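Local atomic coordinates of PadR family transcriptional regulator (Listeria monocytogenes, PDB entry 6ABQ), a protein that probably binds DNA as a dimer through a winged helix-turn-helix domain and regulates transcription, apparently in response to a ligand. Residues 35-38 and 39-43; 90-93 and 94-97. All coordinates share one frame; numbering follows the deposited sequence.

Interaction 1 of 2, residues 35-38 and 39-43; sequences EITK and YLNDL
Helix 33-42 of the winged helix-turn-helix domain puts Ile-36 against Leu-40 and Thr-37 against Asn-41, each pair one turn apart on the same run of residues. Ile-36 and Leu-40 run alongside one another, Ile-36 CG2 meeting Leu-40 CD1 at 3.9 Å. Leu-40 CG turns back beside its own backbone N (chi1 -63°) and thereby rests 3.4 Å from Ile-36 O, the carbonyl that also accepts the Leu-40 N-H at 3.0 Å. One residue further along, Thr-37 CG2 flanks the amide of Asn-41, 3.8 Å from Asn-41 OD1. Lys-38, bent along its chain, brings CE to 3.6 Å from the same Asn-41 OD1. Asn-41 N donates to Thr-37 O at 2.9 Å, the i to i+4 bond of the helix. The polar ends of this pair are held elsewhere: Thr-37 OG1 bonds to Gly-33 O, while Asn-41 ND2 bonds to Phe-45 O and Ile-48 O and so ties the helix to the chain that leads into helix 50-62. The ring of Tyr-39 turns its edge to Ile-36 O. Such pairing is usual for an amphipathic alpha-helix; here the apolar side packs between Ile-22 of helix 17-27 and Val-53 and Leu-57 of helix 50-62, as in the helical core of a winged helix-turn-helix domain.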
loop_
_atom_site.group_PDB
_atom_site.type_symbol
_atom_site.label_atom_id
_atom_site.label_comp_id
_atom_site.label_asym_id
_atom_site.label_seq_id
_atom_site.Cartn_x
_atom_site.Cartn_y
_atom_site.Cartn_z
ATOM N N GLU B 35 -14.411 14.002 9.504
ATOM C CA GLU B 35 -13.324 14.116 10.489
ATOM C C GLU B 35 -12.148 13.157 10.217
ATOM O O GLU B 35 -10.987 13.561 10.299
ATOM C CB GLU B 35 -13.876 13.922 11.910
ATOM C CG GLU B 35 -12.919 14.321 13.028
ATOM C CD GLU B 35 -13.600 14.355 14.382
ATOM O OE1 GLU B 35 -13.883 13.274 14.936
ATOM O OE2 GLU B 35 -13.849 15.464 14.894
ATOM N N ILE B 36 -12.458 11.903 9.888
ATOM C CA ILE B 36 -11.455 10.901 9.495
ATOM C C ILE B 36 -10.624 11.383 8.298
ATOM O O ILE B 36 -9.395 11.276 8.332
ATOM C CB ILE B 36 -12.099 9.522 9.189
ATOM C CG1 ILE B 36 -12.738 8.931 10.454
ATOM C CG2 ILE B 36 -11.072 8.544 8.601
ATOM C CD1 ILE B 36 -13.857 7.933 10.197
ATOM N N THR B 37 -11.295 11.909 7.263
ATOM C CA THR B 37 -10.645 12.436 6.056
ATOM C C THR B 37 -9.648 13.533 6.421
ATOM O O THR B 37 -8.492 13.481 5.997
ATOM C CB THR B 37 -11.665 12.999 5.026
ATOM O OG1 THR B 37 -12.700 12.046 4.790
ATOM C CG2 THR B 37 -10.988 13.334 3.703
ATOM N N LYS B 38 -10.101 14.500 7.220
ATOM C CA LYS B 38 -9.265 15.633 7.646
ATOM C C LYS B 38 -8.082 15.186 8.506
ATOM O O LYS B 38 -6.980 15.710 8.348
ATOM C CB LYS B 38 -10.094 16.711 8.358
ATOM C CG LYS B 38 -11.243 17.294 7.531
ATOM C CD LYS B 38 -10.812 18.413 6.579
ATOM C CE LYS B 38 -10.665 17.910 5.148
ATOM N NZ LYS B 38 -11.733 18.463 4.265
ATOM N N TYR B 39 -8.316 14.206 9.385
ATOM C CA TYR B 39 -7.252 13.561 10.160
ATOM C C TYR B 39 -6.155 12.976 9.247
ATOM O O TYR B 39 -4.969 13.174 9.504
ATOM C CB TYR B 39 -7.817 12.483 11.116
ATOM C CG TYR B 39 -6.749 11.558 11.663
ATOM C CD1 TYR B 39 -5.894 11.967 12.701
ATOM C CD2 TYR B 39 -6.565 10.282 11.116
ATOM C CE1 TYR B 39 -4.890 11.122 13.178
ATOM C CE2 TYR B 39 -5.573 9.429 11.586
ATOM C CZ TYR B 39 -4.736 9.845 12.609
ATOM O OH TYR B 39 -3.755 8.978 13.057
ATOM N N LEU B 40 -6.566 12.257 8.201
ATOM C CA LEU B 40 -5.633 11.663 7.240
ATOM C C LEU B 40 -4.906 12.713 6.387
ATOM O O LEU B 40 -3.717 12.554 6.113
ATOM C CB LEU B 40 -6.328 10.611 6.357
ATOM C CG LEU B 40 -6.888 9.380 7.084
ATOM C CD1 LEU B 40 -7.926 8.661 6.231
ATOM C CD2 LEU B 40 -5.776 8.432 7.522
ATOM N N ASN B 41 -5.616 13.781 6.001
ATOM C CA ASN B 41 -5.023 14.896 5.235
ATOM C C ASN B 41 -3.946 15.643 6.021
ATOM O O ASN B 41 -2.876 15.933 5.484
ATOM C CB ASN B 41 -6.089 15.893 4.755
ATOM C CG ASN B 41 -7.071 15.303 3.738
ATOM O OD1 ASN B 41 -8.130 15.879 3.517
ATOM N ND2 ASN B 41 -6.729 14.174 3.117
ATOM N N ASP B 42 -4.245 15.931 7.291
ATOM C CA ASP B 42 -3.333 16.628 8.204
ATOM C C ASP B 42 -2.118 15.794 8.581
ATOM O O ASP B 42 -1.049 16.338 8.849
ATOM C CB ASP B 42 -4.075 17.087 9.467
ATOM C CG ASP B 42 -5.010 18.273 9.210
ATOM O OD1 ASP B 42 -4.894 18.937 8.147
ATOM O OD2 ASP B 42 -5.862 18.550 10.086
ATOM N N LEU B 43 -2.296 14.476 8.591
ATOM C CA LEU B 43 -1.206 13.517 8.762
ATOM C C LEU B 43 -0.195 13.583 7.610
ATOM O O LEU B 43 0.952 13.176 7.764
ATOM C CB LEU B 43 -1.798 12.107 8.873
ATOM C CG LEU B 43 -0.963 10.863 9.179
ATOM C CD1 LEU B 43 -0.296 10.986 10.539
ATOM C CD2 LEU B 43 -1.866 9.642 9.131
#

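Interaction 2 of 2, residues 90-93 and 94-97; sequences EELA and IFWK
Leu-92 and Trp-96, one turn apart on helix 86-110, pack flank to flank, and the indole can be followed outward from the backbone. Trp-96 CB starts 3.8 Å from Ala-93 O. With chi1 at -71°, CG stands beside the backbone N of its own residue, and this swings the five-membered ring back over the preceding turn. There Trp-96 CD1 comes to 3.2 Å from Leu-92 O, which approaches the ring obliquely and is the same oxygen that takes the Trp-96 N-H in the helical bond. Farther out, Trp-96 NE1 lies 3.5 Å from Leu-92 CD1, and Leu-92 CG is close behind. Leu-92 can meet it because its CG is anti to the backbone N (chi1 -179°), which sets the side chain beside the carbonyl carbon and lets CD1, the forward of the two methyls, reach the indole. The indole N-H itself is satisfied by Glu-24 OE1 of helix 17-27, a bond that fixes the edge of the ring while the leucine packs beside it.

Phe-95 belongs to the same cluster: its CE2 sits over one face of the indole of Trp-96, near its border, 3.7 Å from the plane, and its CD2 comes to 4.4 Å from Leu-92 CD1. The edge of the phenyl ring faces Leu-92 O. On another side of the helix, Ile-94 folds back along the backbone, with CG1 at 3.4 Å from Glu-90 O.

This stretch follows strand 78-84 in the chain and lies against helix 17-27, where Leu-92 packs on Leu-23, Glu-24 and Ser-27 and Trp-96 on Met-21. Phe-95 also meets Trp-99 one turn on and Leu-13 of the second subunit, while Trp-96 packs on Lys-110 of that subunit, placing the long C-terminal helix at the dimer interface.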
loop_
_atom_site.group_PDB
_atom_site.type_symbol
_atom_site.label_atom_id
_atom_site.label_comp_id
_atom_site.label_asym_id
_atom_site.label_seq_id
_atom_site.Cartn_x
_atom_site.Cartn_y
_atom_site.Cartn_z
ATOM N N GLU B 90 -9.759 -6.381 17.259
ATOM C CA GLU B 90 -8.935 -7.535 16.909
ATOM C C GLU B 90 -8.311 -7.425 15.521
ATOM O O GLU B 90 -7.135 -7.751 15.354
ATOM C CB GLU B 90 -9.713 -8.850 17.065
ATOM C CG GLU B 90 -10.020 -9.212 18.516
ATOM C CD GLU B 90 -9.810 -10.687 18.834
ATOM O OE1 GLU B 90 -8.765 -11.253 18.424
ATOM O OE2 GLU B 90 -10.679 -11.280 19.514
ATOM N N GLU B 91 -9.091 -6.951 14.544
ATOM C CA GLU B 91 -8.607 -6.731 13.170
ATOM C C GLU B 91 -7.523 -5.653 13.092
ATOM O O GLU B 91 -6.598 -5.753 12.277
ATOM C CB GLU B 91 -9.769 -6.398 12.222
ATOM C CG GLU B 91 -9.387 -6.075 10.771
ATOM C CD GLU B 91 -8.604 -7.178 10.064
ATOM O OE1 GLU B 91 -8.926 -8.373 10.235
ATOM O OE2 GLU B 91 -7.658 -6.844 9.324
ATOM N N LEU B 92 -7.641 -4.631 13.936
ATOM C CA LEU B 92 -6.626 -3.588 14.012
ATOM C C LEU B 92 -5.286 -4.154 14.500
ATOM O O LEU B 92 -4.247 -3.865 13.899
ATOM C CB LEU B 92 -7.091 -2.404 14.869
ATOM C CG LEU B 92 -6.141 -1.207 15.031
ATOM C CD1 LEU B 92 -5.789 -0.529 13.708
ATOM C CD2 LEU B 92 -6.739 -0.214 16.015
ATOM N N ALA B 93 -5.333 -4.959 15.569
ATOM C CA ALA B 93 -4.158 -5.661 16.097
ATOM C C ALA B 93 -3.514 -6.553 15.030
ATOM O O ALA B 93 -2.291 -6.569 14.905
ATOM C CB ALA B 93 -4.513 -6.468 17.340
ATOM N N ILE B 94 -4.349 -7.261 14.262
ATOM C CA ILE B 94 -3.909 -8.085 13.126
ATOM C C ILE B 94 -3.253 -7.239 12.016
ATOM O O ILE B 94 -2.222 -7.643 11.480
ATOM C CB ILE B 94 -5.053 -8.993 12.588
ATOM C CG1 ILE B 94 -5.422 -10.060 13.625
ATOM C CG2 ILE B 94 -4.641 -9.702 11.300
ATOM C CD1 ILE B 94 -6.779 -10.702 13.420
ATOM N N PHE B 95 -3.845 -6.080 11.695
ATOM C CA PHE B 95 -3.269 -5.134 10.725
ATOM C C PHE B 95 -1.834 -4.733 11.070
ATOM O O PHE B 95 -0.966 -4.758 10.192
ATOM C CB PHE B 95 -4.133 -3.872 10.548
ATOM C CG PHE B 95 -3.399 -2.724 9.897
ATOM C CD1 PHE B 95 -3.198 -2.698 8.512
ATOM C CD2 PHE B 95 -2.870 -1.684 10.668
ATOM C CE1 PHE B 95 -2.501 -1.655 7.911
ATOM C CE2 PHE B 95 -2.171 -0.637 10.070
ATOM C CZ PHE B 95 -1.992 -0.622 8.691
ATOM N N TRP B 96 -1.606 -4.351 12.333
ATOM C CA TRP B 96 -0.278 -3.936 12.807
ATOM C C TRP B 96 0.764 -5.063 12.727
ATOM O O TRP B 96 1.926 -4.813 12.381
ATOM C CB TRP B 96 -0.347 -3.343 14.225
ATOM C CG TRP B 96 -1.008 -1.975 14.288
ATOM C CD1 TRP B 96 -2.147 -1.646 14.969
ATOM C CD2 TRP B 96 -0.576 -0.770 13.631
ATOM N NE1 TRP B 96 -2.449 -0.316 14.785
ATOM C CE2 TRP B 96 -1.502 0.246 13.969
ATOM C CE3 TRP B 96 0.506 -0.451 12.790
ATOM C CZ2 TRP B 96 -1.378 1.561 13.502
ATOM C CZ3 TRP B 96 0.629 0.852 12.323
ATOM C CH2 TRP B 96 -0.306 1.844 12.684
ATOM N N LYS B 97 0.336 -6.291 13.035
ATOM C CA LYS B 97 1.178 -7.476 12.882
ATOM C C LYS B 97 1.590 -7.693 11.420
ATOM O O LYS B 97 2.762 -7.945 11.134
ATOM C CB LYS B 97 0.491 -8.719 13.469
ATOM C CG LYS B 97 0.984 -9.080 14.870
ATOM C CD LYS B 97 -0.069 -9.766 15.745
ATOM C CE LYS B 97 -0.240 -11.259 15.463
ATOM N NZ LYS B 97 0.980 -12.081 15.728
#

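Interaction 1 and interaction 2 are both one-turn contacts within single helices, yet they lie on opposite sides of the centre of the chain, with their own centres 21 Å apart. They do not touch; their nearest atoms are about 8 Å apart. Helix 17-27 joins them: Met-21 receives Leu-40 from residues 39-43 and Trp-96 from residues 94-97. Each also reaches the second subunit, through Tyr-39 and Leu-43 in the first and Phe-95 and Trp-96 in the second. Helix 17-27 thus packs against both helix 33-42 of the presumed DNA-binding domain and the C-terminal helix at the dimer interface, consistent with the PadR family.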